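Local coordinates for protein UDP-N-Acetylenolpyruvylglucosamine Reductase (Thermus caldophilus, PDB 2GQT) that reduces UDP-N-acetylenolpyruvylglucosamine to UDP-N-acetylmuramate with the help of bound FAD, a step of peptidoglycan synthesis in cell wall formation, at residues A[45-49]-A[105-109]. Residue numbers count along the deposited sequence, not the author numbering.
With FAD (flavin-adenine dinucleotide), chain C.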
ATOM      1  N   LEU A  45      -6.177  -5.217  -6.296  1.00  9.11           N
ATOM      2  CA  LEU A  45      -5.112  -5.583  -5.383  1.00  8.93           C
ATOM      3  C   LEU A  45      -3.796  -5.002  -5.870  1.00  8.56           C
ATOM      4  O   LEU A  45      -3.408  -5.231  -7.028  1.00  9.39           O
ATOM      5  CB  LEU A  45      -5.012  -7.107  -5.295  1.00  8.72           C
ATOM      6  CG  LEU A  45      -3.854  -7.740  -4.526  1.00  9.89           C
ATOM      7  CD1 LEU A  45      -3.954  -7.465  -3.029  1.00 10.49           C
ATOM      8  CD2 LEU A  45      -3.819  -9.229  -4.825  1.00 10.60           C
ATOM      9  N   GLY A  46      -3.116  -4.256  -4.998  1.00  8.22           N
ATOM     10  CA  GLY A  46      -1.766  -3.766  -5.283  1.00  8.31           C
ATOM     11  C   GLY A  46      -0.772  -4.754  -4.701  1.00  7.99           C
ATOM     12  O   GLY A  46      -0.897  -5.962  -4.906  1.00  8.80           O
ATOM     13  N   ASN A  47       0.195  -4.251  -3.939  1.00  7.47           N
ATOM     14  CA  ASN A  47       1.161  -5.129  -3.291  1.00  7.73           C
ATOM     15  C   ASN A  47       0.649  -5.775  -1.998  1.00  7.75           C
ATOM     16  O   ASN A  47       1.387  -6.496  -1.333  1.00  8.18           O
ATOM     17  CB  ASN A  47       2.481  -4.403  -3.041  1.00  7.83           C
ATOM     18  CG  ASN A  47       3.650  -5.359  -2.900  1.00  8.38           C
ATOM     19  OD1 ASN A  47       3.760  -6.342  -3.642  1.00  8.95           O
ATOM     20  ND2 ASN A  47       4.532  -5.065  -1.956  1.00  9.93           N
ATOM     21  N   GLY A  48      -0.612  -5.523  -1.647  1.00  7.48           N
ATOM     22  CA  GLY A  48      -1.213  -6.136  -0.471  1.00  7.75           C
ATOM     23  C   GLY A  48      -0.589  -5.702   0.845  1.00  8.01           C
ATOM     24  O   GLY A  48      -0.667  -6.459   1.817  1.00  8.10           O
ATOM     25  N   SER A  49       0.012  -4.502   0.893  1.00  7.91           N
ATOM     26  CA  SER A  49       0.737  -4.062   2.079  1.00  8.82           C
ATOM     27  C   SER A  49      -0.088  -3.234   3.054  1.00  9.15           C
ATOM     28  O   SER A  49       0.404  -2.907   4.127  1.00  9.96           O
ATOM     29  CB  SER A  49       2.032  -3.322   1.704  1.00  8.89           C
ATOM     30  OG  SER A  49       1.783  -2.071   1.073  1.00  9.23           O
ATOM     31  N   ILE A 105       8.290   2.260   1.740  1.00  8.15           N
ATOM     32  CA  ILE A 105       6.865   1.990   1.546  1.00  8.51           C
ATOM     33  C   ILE A 105       6.703   0.910   0.471  1.00  8.16           C
ATOM     34  O   ILE A 105       6.947   1.165  -0.707  1.00  7.41           O
ATOM     35  CB  ILE A 105       6.097   3.254   1.129  1.00  8.65           C
ATOM     36  CG1 ILE A 105       6.340   4.378   2.141  1.00  8.97           C
ATOM     37  CG2 ILE A 105       4.603   2.925   1.003  1.00  9.06           C
ATOM     38  CD1 ILE A 105       5.728   5.712   1.764  1.00  9.91           C
ATOM     39  N   PRO A 106       6.307  -0.312   0.869  1.00  8.23           N
ATOM     40  CA  PRO A 106       6.296  -1.436  -0.071  1.00  8.68           C
ATOM     41  C   PRO A 106       5.001  -1.504  -0.899  1.00  8.13           C
ATOM     42  O   PRO A 106       4.274  -2.503  -0.871  1.00  8.79           O
ATOM     43  CB  PRO A 106       6.442  -2.641   0.865  1.00  9.93           C
ATOM     44  CG  PRO A 106       5.703  -2.238   2.062  1.00 10.16           C
ATOM     45  CD  PRO A 106       5.904  -0.740   2.221  1.00  9.30           C
ATOM     46  N   ALA A 107       4.736  -0.433  -1.641  1.00  7.98           N
ATOM     47  CA  ALA A 107       3.502  -0.255  -2.384  1.00  7.32           C
ATOM     48  C   ALA A 107       3.697  -0.494  -3.875  1.00  6.64           C
ATOM     49  O   ALA A 107       4.789  -0.260  -4.409  1.00  6.82           O
ATOM     50  CB  ALA A 107       3.018   1.167  -2.189  1.00  7.63           C
ATOM     51  N   GLN A 108       2.629  -0.880  -4.572  1.00  6.35           N
ATOM     52  CA  GLN A 108       2.546  -0.561  -5.993  1.00  5.87           C
ATOM     53  C   GLN A 108       2.163   0.912  -6.128  1.00  5.95           C
ATOM     54  O   GLN A 108       1.545   1.498  -5.231  1.00  6.46           O
ATOM     55  CB  GLN A 108       1.507  -1.418  -6.702  1.00  6.18           C
ATOM     56  CG  GLN A 108       1.967  -2.825  -6.996  1.00  7.73           C
ATOM     57  CD  GLN A 108       0.924  -3.622  -7.737  1.00  7.27           C
ATOM     58  OE1 GLN A 108      -0.012  -3.061  -8.327  1.00  7.66           O
ATOM     59  NE2 GLN A 108       1.088  -4.945  -7.734  1.00  9.04           N
ATOM     60  N   VAL A 109       2.510   1.501  -7.266  1.00  6.63           N
ATOM     61  CA  VAL A 109       2.142   2.885  -7.547  1.00  7.34           C
ATOM     62  C   VAL A 109       0.643   3.141  -7.330  1.00  6.82           C
ATOM     63  O   VAL A 109       0.256   4.136  -6.696  1.00  7.09           O
ATOM     64  CB  VAL A 109       2.563   3.277  -8.983  1.00  7.88           C
ATOM     65  CG1 VAL A 109       1.878   4.566  -9.444  1.00  8.02           C
ATOM     66  CG2 VAL A 109       4.058   3.431  -9.052  1.00  8.34           C
TER
HETATM   67  PA  FAD C 601      -2.832  -2.719  -1.264  1.00  6.88           P
HETATM   68  O1A FAD C 601      -2.558  -3.005   0.153  1.00  7.23           O
HETATM   69  O2A FAD C 601      -2.783  -3.806  -2.267  1.00  6.86           O
HETATM   70  O5B FAD C 601      -4.232  -1.992  -1.430  1.00  7.10           O
HETATM   71  C5B FAD C 601      -4.551  -0.879  -0.587  1.00  8.23           C
HETATM   72  C4B FAD C 601      -5.745  -0.136  -1.145  1.00  8.05           C
HETATM   73  O4B FAD C 601      -5.380   0.431  -2.420  1.00  7.34           O
HETATM   74  C3B FAD C 601      -6.975  -1.018  -1.402  1.00  8.81           C
HETATM   75  O3B FAD C 601      -8.137  -0.211  -1.206  1.00 10.30           O
HETATM   76  C2B FAD C 601      -6.819  -1.370  -2.877  1.00  8.26           C
HETATM   77  O2B FAD C 601      -8.066  -1.694  -3.489  1.00  8.97           O
HETATM   78  C1B FAD C 601      -6.299  -0.059  -3.428  1.00  8.04           C
HETATM   79  N9A FAD C 601      -5.558  -0.154  -4.703  1.00  7.32           N
HETATM   80  C8A FAD C 601      -4.439  -0.860  -4.934  1.00  7.52           C
HETATM   81  N7A FAD C 601      -4.060  -0.669  -6.199  1.00  7.47           N
HETATM   82  C5A FAD C 601      -4.922   0.182  -6.767  1.00  7.00           C
HETATM   83  C6A FAD C 601      -5.068   0.738  -8.044  1.00  6.91           C
HETATM   84  N6A FAD C 601      -4.212   0.495  -9.045  1.00  8.04           N
HETATM   85  N1A FAD C 601      -6.103   1.574  -8.264  1.00  8.05           N
HETATM   86  C2A FAD C 601      -6.989   1.851  -7.297  1.00  8.65           C
HETATM   87  N3A FAD C 601      -6.906   1.338  -6.072  1.00  8.09           N
HETATM   88  C4A FAD C 601      -5.883   0.502  -5.810  1.00  7.09           C
HETATM   89  N1  FAD C 601       2.075   3.543   4.309  1.00 10.78           N
HETATM   90  C2  FAD C 601       2.409   4.880   4.354  1.00 10.76           C
HETATM   91  O2  FAD C 601       1.598   5.721   3.993  1.00 11.23           O
HETATM   92  N3  FAD C 601       3.655   5.270   4.837  1.00 10.66           N
HETATM   93  C4  FAD C 601       4.598   4.341   5.258  1.00 10.75           C
HETATM   94  O4  FAD C 601       5.698   4.725   5.671  1.00 11.26           O
HETATM   95  C4X FAD C 601       4.256   2.991   5.199  1.00 10.21           C
HETATM   96  N5  FAD C 601       5.167   2.026   5.620  1.00 11.95           N
HETATM   97  C5X FAD C 601       4.839   0.670   5.495  1.00 11.12           C
HETATM   98  C6  FAD C 601       5.784  -0.291   5.855  1.00 11.84           C
HETATM   99  C7  FAD C 601       5.499  -1.647   5.732  1.00 12.13           C
HETATM  100  C7M FAD C 601       6.559  -2.684   6.123  1.00 13.44           C
HETATM  101  C8  FAD C 601       4.246  -2.040   5.249  1.00 11.92           C
HETATM  102  C8M FAD C 601       3.910  -3.531   5.112  1.00 12.56           C
HETATM  103  C9  FAD C 601       3.300  -1.080   4.898  1.00 11.32           C
HETATM  104  C9A FAD C 601       3.582   0.281   5.015  1.00 11.55           C
HETATM  105  N10 FAD C 601       2.637   1.260   4.663  1.00 10.88           N
HETATM  106  C10 FAD C 601       2.997   2.604   4.728  1.00 10.28           C
HETATM  107  C1' FAD C 601       1.254   0.909   4.246  1.00  9.70           C
HETATM  108  C2' FAD C 601       1.155   0.592   2.745  1.00  9.86           C
HETATM  109  O2' FAD C 601       2.451   0.272   2.203  1.00  9.75           O
HETATM  110  C3' FAD C 601       0.570   1.754   1.940  1.00  9.30           C
HETATM  111  O3' FAD C 601      -0.766   2.026   2.385  1.00 10.00           O
HETATM  112  C4' FAD C 601       0.590   1.469   0.433  1.00  9.36           C
HETATM  113  O4' FAD C 601       0.243   2.660  -0.276  1.00 10.41           O
HETATM  114  C5' FAD C 601      -0.351   0.344   0.012  1.00  8.62           C
HETATM  115  O5' FAD C 601      -0.071   0.062  -1.360  1.00  7.88           O
HETATM  116  P   FAD C 601      -0.295  -1.415  -1.922  1.00  7.79           P
HETATM  117  O1P FAD C 601       0.031  -1.368  -3.360  1.00  7.60           O
HETATM  118  O2P FAD C 601       0.349  -2.431  -1.062  1.00  7.81           O
HETATM  119  O3P FAD C 601      -1.892  -1.497  -1.777  1.00  7.28           O
HETATM  120  O   HOH W   1      -2.318  -4.256  -9.313  1.00 11.25           O
HETATM  121  O   HOH W   2      -1.113  -7.360  -7.274  1.00 20.20           O
HETATM  122  O   HOH W   3       3.078  -6.389  -6.400  1.00 13.12           O
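One phosphate oxygen of FAD is shared by the two loops: O1P accepts hydrogen bonds from Asn47 N and Gln108 N, both at 2.9 Å. Between 45-49 and 105-109 themselves there is a single direct hydrogen bond, from Asn47 ND2 to Pro106 O at 2.8 Å. The t rotamer of Asn47 (chi1 -157°) points the amide across the gap, while Asn47 OD1 accepts from water 3 (2.8 Å), which in turn accepts from Gln108 NE2 at 2.8 Å. Two more waters tie the Gln108 amide to the other backbone: water 1 donates to Leu45 O (2.7 Å) and Gln108 OE1 (2.8 Å), and water 2 donates to Gly46 O (2.8 Å) and accepts weakly from Gln108 NE2 (3.3 Å). The glycine-rich turn after strand 42-44 is the diphosphate-binding loop of the FAD-binding domain, a member of the PCMH-type clan. Gly46 N and Gly48 N each reach FAD O2A at 2.8 Å, and Ser49 N reaches O2P at 2.9 Å. A CB on Gly46 would fall 2.3 Å from FAD O1P, and the positive phi of Gly48 (66°) by itself favours glycine. Ser49 OG donates to O2P (2.6 Å) and accepts from the ribityl O2' of FAD (2.7 Å). Across the gap, Pro106 centres an inverse gamma turn; Pro106 CG lies 3.8 Å from Ser49 CB and 3.5 Å from FAD C8. Ala107 CB lies 3.4 Å from FAD O5'. Gln108 is the N-cap of helix 109-114, and its bond to O1P places the helix start at the ribityl-side phosphate.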